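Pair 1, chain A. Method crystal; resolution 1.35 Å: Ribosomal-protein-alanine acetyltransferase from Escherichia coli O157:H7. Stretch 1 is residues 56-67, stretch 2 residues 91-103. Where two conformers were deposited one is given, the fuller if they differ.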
# COMPACT_ATOMS: atom_id res chain seq x y z
N ILE A 56 -4.75 0.02 0.74
CA ILE A 56 -5.39 0.91 1.75
C ILE A 56 -4.32 1.94 2.14
O ILE A 56 -3.27 1.58 2.68
CB ILE A 56 -5.79 0.09 2.97
CG1 ILE A 56 -6.62 -1.12 2.70
CG2 ILE A 56 -6.46 0.99 4.03
CD1 ILE A 56 -7.93 -0.83 2.05
N THR A 57 -4.64 3.22 1.90
CA THR A 57 -3.67 4.29 2.11
C THR A 57 -4.33 5.46 2.81
O THR A 57 -5.39 5.90 2.39
CB THR A 57 -3.09 4.79 0.77
OG1 THR A 57 -2.48 3.70 0.08
CG2 THR A 57 -2.03 5.91 0.94
N GLN A 58 -3.70 5.96 3.92
CA GLN A 58 -4.21 7.13 4.59
C GLN A 58 -3.37 8.30 4.10
O GLN A 58 -2.14 8.17 4.03
CB GLN A 58 -4.00 6.94 6.13
CG GLN A 58 -4.80 7.83 7.04
CD GLN A 58 -4.32 7.61 8.48
OE1 GLN A 58 -4.83 6.77 9.21
NE2 GLN A 58 -3.20 8.19 8.76
N VAL A 59 -4.01 9.42 3.77
CA VAL A 59 -3.32 10.64 3.40
C VAL A 59 -3.61 11.70 4.45
O VAL A 59 -4.77 12.06 4.66
CB VAL A 59 -3.77 11.16 2.01
CG1 VAL A 59 -2.98 12.40 1.62
CG2 VAL A 59 -3.61 10.08 0.93
N VAL A 60 -2.55 12.15 5.13
CA VAL A 60 -2.63 13.18 6.19
C VAL A 60 -1.79 14.36 5.73
O VAL A 60 -0.58 14.23 5.54
CB VAL A 60 -2.10 12.62 7.52
CG1 VAL A 60 -2.23 13.68 8.56
CG2 VAL A 60 -2.85 11.37 7.96
N LEU A 61 -2.44 15.49 5.48
CA LEU A 61 -1.79 16.65 4.82
C LEU A 61 -1.14 16.20 3.47
O LEU A 61 -1.82 15.60 2.66
CB LEU A 61 -0.81 17.35 5.79
CG LEU A 61 -1.43 17.72 7.13
CD1 LEU A 61 -0.36 18.32 8.03
CD2 LEU A 61 -2.56 18.73 6.95
N ASP A 62 0.16 16.42 3.25
CA ASP A 62 0.86 16.04 2.03
C ASP A 62 1.70 14.76 2.21
O ASP A 62 2.66 14.54 1.46
CB ASP A 62 1.77 17.18 1.54
CG ASP A 62 2.86 17.53 2.54
OD1 ASP A 62 2.80 17.05 3.68
OD2 ASP A 62 3.79 18.26 2.14
N GLU A 63 1.33 13.91 3.16
CA GLU A 63 2.01 12.65 3.41
C GLU A 63 1.05 11.48 3.42
O GLU A 63 0.06 11.47 4.13
CB GLU A 63 2.74 12.73 4.74
CG GLU A 63 3.80 13.82 4.77
CD GLU A 63 4.39 14.07 6.14
OE1 GLU A 63 3.81 13.65 7.17
OE2 GLU A 63 5.43 14.72 6.15
N ALA A 64 1.42 10.45 2.67
CA ALA A 64 0.58 9.27 2.55
C ALA A 64 1.26 8.08 3.19
O ALA A 64 2.48 7.96 3.16
CB ALA A 64 0.29 8.98 1.08
N THR A 65 0.48 7.21 3.83
CA THR A 65 0.98 6.02 4.44
C THR A 65 0.15 4.82 3.95
O THR A 65 -1.06 4.79 4.14
CB THR A 65 0.91 6.12 5.97
OG1 THR A 65 1.75 7.20 6.38
CG2 THR A 65 1.41 4.87 6.61
N LEU A 66 0.85 3.82 3.42
CA LEU A 66 0.22 2.56 2.98
C LEU A 66 -0.00 1.70 4.23
O LEU A 66 0.98 1.28 4.90
CB LEU A 66 1.12 1.84 1.98
CG LEU A 66 0.56 0.56 1.37
CD1 LEU A 66 -0.61 0.81 0.44
CD2 LEU A 66 1.71 -0.18 0.68
N PHE A 67 -1.25 1.47 4.61
CA PHE A 67 -1.61 0.66 5.76
C PHE A 67 -1.63 -0.83 5.40
O PHE A 67 -1.40 -1.66 6.28
CB PHE A 67 -2.92 1.12 6.40
CG PHE A 67 -2.72 2.16 7.49
CD1 PHE A 67 -2.32 3.45 7.17
CD2 PHE A 67 -2.87 1.81 8.82
CE1 PHE A 67 -2.06 4.41 8.16
CE2 PHE A 67 -2.67 2.76 9.82
CZ PHE A 67 -2.29 4.05 9.48
N GLU A 91 -1.65 8.97 -8.69
CA GLU A 91 -2.71 9.77 -8.11
C GLU A 91 -2.17 10.68 -7.00
O GLU A 91 -2.49 11.86 -6.95
CB GLU A 91 -3.80 8.89 -7.54
CG GLU A 91 -4.99 9.71 -7.08
CD GLU A 91 -5.48 10.69 -8.12
OE1 GLU A 91 -5.75 10.29 -9.28
OE2 GLU A 91 -5.64 11.88 -7.76
N LEU A 92 -1.31 10.14 -6.14
CA LEU A 92 -0.67 10.97 -5.12
C LEU A 92 0.16 12.11 -5.71
O LEU A 92 0.06 13.24 -5.24
CB LEU A 92 0.15 10.12 -4.19
CG LEU A 92 -0.53 9.07 -3.34
CD1 LEU A 92 0.50 8.17 -2.71
CD2 LEU A 92 -1.48 9.64 -2.30
N GLU A 93 0.89 11.84 -6.79
CA GLU A 93 1.66 12.85 -7.47
C GLU A 93 0.75 13.95 -8.02
O GLU A 93 1.02 15.14 -7.90
CB GLU A 93 2.54 12.22 -8.56
CG GLU A 93 3.69 13.10 -9.04
CD GLU A 93 3.33 14.10 -10.11
OE1 GLU A 93 2.19 14.06 -10.64
OE2 GLU A 93 4.17 14.94 -10.43
N LYS A 94 -0.36 13.56 -8.67
CA LYS A 94 -1.32 14.56 -9.15
C LYS A 94 -1.84 15.50 -8.06
O LYS A 94 -2.13 16.67 -8.32
CB LYS A 94 -2.52 13.87 -9.84
CG LYS A 94 -2.16 13.30 -11.21
CD LYS A 94 -3.36 12.81 -12.01
CE LYS A 94 -3.46 11.30 -12.02
NZ LYS A 94 -4.61 10.85 -12.86
N ARG A 95 -1.95 14.98 -6.84
CA ARG A 95 -2.45 15.72 -5.67
C ARG A 95 -1.36 16.50 -4.94
O ARG A 95 -1.65 17.17 -3.94
CB ARG A 95 -3.13 14.74 -4.71
CG ARG A 95 -4.46 14.23 -5.21
CD ARG A 95 -4.92 13.03 -4.40
NE ARG A 95 -6.17 12.51 -4.97
CZ ARG A 95 -7.33 12.39 -4.33
NH1 ARG A 95 -7.45 12.71 -3.04
NH2 ARG A 95 -8.39 11.94 -5.00
N GLY A 96 -0.12 16.40 -5.41
CA GLY A 96 0.98 17.14 -4.80
C GLY A 96 1.50 16.52 -3.52
O GLY A 96 2.23 17.17 -2.78
N VAL A 97 1.19 15.26 -3.27
CA VAL A 97 1.65 14.59 -2.04
C VAL A 97 3.16 14.44 -2.10
O VAL A 97 3.73 14.11 -3.14
CB VAL A 97 0.94 13.22 -1.90
CG1 VAL A 97 1.60 12.30 -0.90
CG2 VAL A 97 -0.53 13.42 -1.59
N ALA A 98 3.82 14.75 -0.99
CA ALA A 98 5.28 14.78 -0.94
C ALA A 98 5.95 13.43 -0.81
O ALA A 98 6.99 13.19 -1.43
CB ALA A 98 5.73 15.67 0.19
N THR A 99 5.40 12.56 0.05
CA THR A 99 6.00 11.25 0.30
C THR A 99 4.92 10.21 0.47
O THR A 99 3.77 10.56 0.80
CB THR A 99 6.86 11.24 1.58
OG1 THR A 99 6.05 11.68 2.67
CG2 THR A 99 8.08 12.15 1.44
N LEU A 100 5.31 8.97 0.17
CA LEU A 100 4.53 7.77 0.51
C LEU A 100 5.42 6.87 1.39
O LEU A 100 6.53 6.53 1.02
CB LEU A 100 4.09 7.04 -0.77
CG LEU A 100 3.47 5.66 -0.59
CD1 LEU A 100 2.15 5.74 0.19
CD2 LEU A 100 3.16 5.07 -1.97
N TRP A 101 4.86 6.43 2.50
CA TRP A 101 5.53 5.57 3.49
C TRP A 101 4.85 4.21 3.56
O TRP A 101 3.64 4.10 3.39
CB TRP A 101 5.39 6.21 4.90
CG TRP A 101 6.00 7.51 5.02
CD1 TRP A 101 5.48 8.72 4.64
CD2 TRP A 101 7.31 7.78 5.53
NE1 TRP A 101 6.39 9.71 4.87
CE2 TRP A 101 7.53 9.16 5.41
CE3 TRP A 101 8.33 6.98 6.06
CZ2 TRP A 101 8.71 9.77 5.86
CZ3 TRP A 101 9.53 7.60 6.49
CH2 TRP A 101 9.70 8.96 6.37
N LEU A 102 5.62 3.19 3.85
CA LEU A 102 5.07 1.85 4.13
C LEU A 102 5.96 1.11 5.09
O LEU A 102 7.09 1.54 5.36
CB LEU A 102 4.88 1.00 2.84
CG LEU A 102 6.13 0.69 2.02
CD1 LEU A 102 6.96 -0.48 2.55
CD2 LEU A 102 5.73 0.38 0.57
N GLU A 103 5.45 0.00 5.61
CA GLU A 103 6.18 -0.85 6.53
C GLU A 103 6.11 -2.28 5.97
O GLU A 103 5.05 -2.70 5.48
CB GLU A 103 5.47 -0.81 7.88
CG GLU A 103 6.35 -0.63 9.05
CD GLU A 103 5.60 -0.23 10.30
OE1 GLU A 103 4.42 -0.58 10.46
OE2 GLU A 103 6.20 0.45 11.15
O HOH W 1 2.59 -0.91 5.20

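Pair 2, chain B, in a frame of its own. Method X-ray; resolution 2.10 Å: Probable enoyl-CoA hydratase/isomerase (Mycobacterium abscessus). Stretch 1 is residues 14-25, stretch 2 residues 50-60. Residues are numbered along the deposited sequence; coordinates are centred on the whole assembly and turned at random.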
# COMPACT_ATOMS: atom_id res chain seq x y z
N ARG B 14 12.01 -18.29 25.91
CA ARG B 14 13.45 -18.42 26.00
C ARG B 14 14.08 -17.12 25.55
O ARG B 14 13.41 -16.31 24.87
CB ARG B 14 13.96 -19.54 25.09
CG ARG B 14 13.42 -20.92 25.40
CD ARG B 14 13.72 -21.89 24.28
NE ARG B 14 12.73 -21.83 23.21
CZ ARG B 14 12.86 -22.39 22.01
NH1 ARG B 14 13.96 -23.04 21.67
NH2 ARG B 14 11.89 -22.28 21.12
N ARG B 15 15.35 -16.93 25.92
CA ARG B 15 16.17 -15.80 25.48
C ARG B 15 17.40 -16.29 24.75
O ARG B 15 18.09 -17.19 25.21
CB ARG B 15 16.69 -15.01 26.67
CG ARG B 15 15.72 -14.14 27.34
CD ARG B 15 16.47 -13.13 28.17
NE ARG B 15 15.57 -12.31 28.96
CZ ARG B 15 15.85 -11.08 29.40
NH1 ARG B 15 17.02 -10.49 29.13
NH2 ARG B 15 14.95 -10.44 30.11
N ASP B 16 17.69 -15.65 23.63
CA ASP B 16 18.88 -15.89 22.85
C ASP B 16 19.56 -14.54 22.73
O ASP B 16 19.34 -13.78 21.76
CB ASP B 16 18.47 -16.47 21.49
CG ASP B 16 19.65 -16.81 20.60
OD1 ASP B 16 20.80 -16.78 21.08
OD2 ASP B 16 19.40 -17.13 19.41
N GLY B 17 20.35 -14.22 23.76
CA GLY B 17 21.03 -12.92 23.87
C GLY B 17 20.04 -11.78 23.97
O GLY B 17 19.23 -11.72 24.88
N TYR B 18 20.09 -10.88 23.00
CA TYR B 18 19.17 -9.74 22.94
C TYR B 18 17.78 -10.08 22.37
O TYR B 18 16.92 -9.22 22.28
CB TYR B 18 19.77 -8.65 22.05
CG TYR B 18 21.08 -8.06 22.52
CD1 TYR B 18 21.17 -7.39 23.71
CD2 TYR B 18 22.22 -8.13 21.72
CE1 TYR B 18 22.37 -6.81 24.14
CE2 TYR B 18 23.43 -7.56 22.13
CZ TYR B 18 23.49 -6.89 23.34
OH TYR B 18 24.68 -6.33 23.74
N VAL B 19 17.56 -11.33 21.99
CA VAL B 19 16.32 -11.70 21.33
C VAL B 19 15.43 -12.53 22.25
O VAL B 19 15.89 -13.53 22.80
CB VAL B 19 16.59 -12.49 20.03
CG1 VAL B 19 15.27 -13.00 19.42
CG2 VAL B 19 17.35 -11.64 19.04
N LEU B 20 14.18 -12.11 22.42
CA LEU B 20 13.17 -12.89 23.14
C LEU B 20 12.43 -13.81 22.19
O LEU B 20 12.03 -13.39 21.09
CB LEU B 20 12.15 -11.96 23.79
CG LEU B 20 11.23 -12.59 24.85
CD1 LEU B 20 12.03 -12.97 26.06
CD2 LEU B 20 10.15 -11.57 25.25
N VAL B 21 12.27 -15.06 22.59
CA VAL B 21 11.58 -16.06 21.77
C VAL B 21 10.38 -16.59 22.56
O VAL B 21 10.53 -17.24 23.59
CB VAL B 21 12.54 -17.23 21.35
CG1 VAL B 21 11.85 -18.22 20.43
CG2 VAL B 21 13.79 -16.69 20.65
N ILE B 22 9.18 -16.29 22.07
CA ILE B 22 7.95 -16.65 22.75
C ILE B 22 7.22 -17.65 21.91
O ILE B 22 6.94 -17.39 20.72
CB ILE B 22 7.01 -15.44 22.91
CG1 ILE B 22 7.71 -14.30 23.67
CG2 ILE B 22 5.68 -15.86 23.58
CD1 ILE B 22 7.00 -12.92 23.50
N GLY B 23 6.90 -18.79 22.51
CA GLY B 23 6.17 -19.85 21.82
C GLY B 23 4.77 -20.02 22.40
O GLY B 23 4.63 -20.23 23.61
N LEU B 24 3.75 -19.87 21.57
CA LEU B 24 2.41 -20.24 21.98
C LEU B 24 2.48 -21.72 22.33
O LEU B 24 2.98 -22.53 21.54
CB LEU B 24 1.37 -19.98 20.89
CG LEU B 24 1.28 -18.56 20.28
CD1 LEU B 24 0.19 -18.53 19.21
CD2 LEU B 24 1.06 -17.47 21.37
N ASN B 25 1.99 -22.08 23.50
CA ASN B 25 2.23 -23.44 23.97
C ASN B 25 0.98 -24.13 24.52
O ASN B 25 0.97 -24.58 25.66
CB ASN B 25 3.39 -23.45 25.00
CG ASN B 25 3.89 -24.86 25.30
OD1 ASN B 25 3.75 -25.75 24.47
ND2 ASN B 25 4.46 -25.06 26.48
N THR B 50 9.33 -3.11 28.30
CA THR B 50 10.11 -2.39 29.31
C THR B 50 11.51 -2.97 29.62
O THR B 50 12.30 -2.35 30.34
CB THR B 50 9.29 -2.29 30.59
OG1 THR B 50 8.92 -3.61 31.01
CG2 THR B 50 8.02 -1.48 30.34
N ASP B 51 11.83 -4.14 29.08
CA ASP B 51 13.15 -4.72 29.30
C ASP B 51 14.19 -4.17 28.32
O ASP B 51 14.25 -4.58 27.15
CB ASP B 51 13.08 -6.23 29.15
CG ASP B 51 14.34 -6.91 29.61
OD1 ASP B 51 14.26 -8.07 30.06
OD2 ASP B 51 15.41 -6.28 29.55
N THR B 52 15.08 -3.31 28.82
CA THR B 52 16.05 -2.65 27.95
C THR B 52 17.18 -3.59 27.45
O THR B 52 17.97 -3.20 26.57
CB THR B 52 16.68 -1.45 28.66
OG1 THR B 52 17.37 -1.93 29.81
CG2 THR B 52 15.61 -0.43 29.10
N ASP B 53 17.27 -4.80 27.99
CA ASP B 53 18.23 -5.78 27.49
C ASP B 53 17.75 -6.43 26.19
O ASP B 53 18.54 -7.09 25.51
CB ASP B 53 18.48 -6.89 28.52
CG ASP B 53 19.33 -6.45 29.69
OD1 ASP B 53 19.98 -5.38 29.62
OD2 ASP B 53 19.36 -7.21 30.68
N LEU B 54 16.48 -6.27 25.85
CA LEU B 54 15.91 -6.96 24.70
C LEU B 54 15.75 -6.01 23.52
O LEU B 54 15.27 -4.90 23.68
CB LEU B 54 14.59 -7.63 25.08
CG LEU B 54 14.74 -8.68 26.19
CD1 LEU B 54 13.36 -9.21 26.64
CD2 LEU B 54 15.67 -9.85 25.76
N ARG B 55 16.17 -6.47 22.35
CA ARG B 55 16.20 -5.64 21.16
C ARG B 55 15.25 -6.10 20.05
O ARG B 55 15.04 -5.37 19.09
CB ARG B 55 17.64 -5.62 20.60
CG ARG B 55 18.66 -5.05 21.58
CD ARG B 55 20.06 -5.00 20.98
NE ARG B 55 20.96 -4.27 21.88
CZ ARG B 55 22.19 -3.86 21.56
NH1 ARG B 55 22.70 -4.09 20.36
NH2 ARG B 55 22.91 -3.18 22.43
N ALA B 56 14.73 -7.32 20.18
CA ALA B 56 13.82 -7.94 19.20
C ALA B 56 13.07 -9.09 19.86
O ALA B 56 13.53 -9.63 20.86
CB ALA B 56 14.59 -8.44 18.00
N ALA B 57 11.91 -9.43 19.33
CA ALA B 57 11.14 -10.55 19.84
C ALA B 57 10.58 -11.37 18.66
O ALA B 57 10.13 -10.82 17.66
CB ALA B 57 10.01 -10.09 20.78
N VAL B 58 10.57 -12.70 18.85
CA VAL B 58 10.10 -13.67 17.87
C VAL B 58 8.93 -14.42 18.49
O VAL B 58 9.05 -14.91 19.60
CB VAL B 58 11.21 -14.65 17.50
CG1 VAL B 58 10.67 -15.80 16.68
CG2 VAL B 58 12.29 -13.93 16.72
N LEU B 59 7.80 -14.47 17.78
CA LEU B 59 6.60 -15.16 18.24
C LEU B 59 6.25 -16.24 17.22
O LEU B 59 6.19 -15.98 16.01
CB LEU B 59 5.44 -14.17 18.39
CG LEU B 59 4.06 -14.75 18.76
CD1 LEU B 59 4.10 -15.46 20.11
CD2 LEU B 59 3.04 -13.61 18.78
N TYR B 60 6.08 -17.47 17.72
CA TYR B 60 5.76 -18.64 16.90
C TYR B 60 4.80 -19.49 17.73
O TYR B 60 4.45 -19.11 18.86
CB TYR B 60 7.03 -19.43 16.54
CG TYR B 60 7.60 -20.17 17.73
CD1 TYR B 60 8.29 -19.48 18.73
CD2 TYR B 60 7.40 -21.55 17.87
CE1 TYR B 60 8.76 -20.15 19.82
CE2 TYR B 60 7.89 -22.21 18.95
CZ TYR B 60 8.57 -21.51 19.93
OH TYR B 60 9.05 -22.17 21.04
O HOH W 2 10.38 -20.09 23.25

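The sharpest difference lies where the hairpin turn meets the second stretch. In pair 2, B:Tyr18 and B:Arg55 build a stack there: the guanidinium of B:Arg55 lies flat on the tyrosine ring, with B:Arg55 CZ 3.9 Å from the centroid of the six B:Tyr18 ring atoms, an arrangement that joins cation-pi attraction to broad contact. The matching positions in pair 1, A:Asp62 and A:Ala98, have little to stack; their side chains approach no closer than 3.8 Å, from A:Asp62 OD2 to A:Ala98 CB. Yet the backbone beneath is the same. A:Ala98 N donates to A:Asp62 O at 2.7 Å, and B:Arg55 N donates to B:Tyr18 O at 2.9 Å.

That bond opens a shared ladder. In each pair a hairpin with a type II' turn, A:Val60 to A:Glu63 or B:Asp16 to B:Val19, sends its second strand alongside a parallel strand of the other stretch, and 14 central residues superpose with an RMSD of 0.6 Å. The second residue of the turn has positive phi, which B:Gly17 adopts readily; A:Leu61 takes it despite its side chain. Further on, A:Ala64 and B:Leu20 occupy one position and use their backbones alike: A:Ala64 N reaches A:Thr99 O at 3.0 Å and A:Trp101 N reaches A:Ala64 O at 2.9 Å, while B:Leu20 N reaches B:Ala56 O at 3.0 Å and B:Val58 N reaches B:Leu20 O at 2.8 Å.

On the sheet face that carries these two residues, bulk is distributed differently. In pair 1 the small A:Ala64 faces the large A:Leu100, whose CD1 lies 3.8 Å from A:Ala64 CB; in pair 2 the large B:Leu20 faces the small B:Ala57, with CB atoms 4.1 Å apart. Beside them, A:Val97 and B:Leu54 coincide. A:Val97 CG1 lies 4.1 Å from A:Ala64 CB, whereas the longer B:Leu54 places CD1 4.0 Å from B:Leu20 CD1. A:Leu92, in the helix before, adds its CD2 at 3.9 Å from A:Ala64 CB.

The hairpin's first strand differs too. A:Val59 suits an apolar setting, its CG2 3.9 Å from A:Leu92 CD2. The matching B:Arg15 instead extends to a salt bridge, with NH2 2.5 Å from B:Asp51 OD1, a very short contact; its guanidinium also lays one face over B:Leu54 CD2.

The opposite face carries A:Thr65 and A:Trp101 in pair 1, matched by B:Val21 and B:Val58. The beta-branched threonine and valines suit extended backbone, while the indole of A:Trp101 bends back along its own strand to give a weak hydrogen bond from NE1 to A:Thr99 OG1 at 3.0 Å. Pair 2 carries its ladder further: B:Tyr60 folds its ring over B:Gly23, whose CA is 3.3 Å from B:Tyr60 CE1. Glycine fits because an ideal CB there would lie only 2.5 Å from B:Tyr60 OH. That hydroxyl also accepts a hydrogen bond from B:Arg14 NH2 at 2.8 Å.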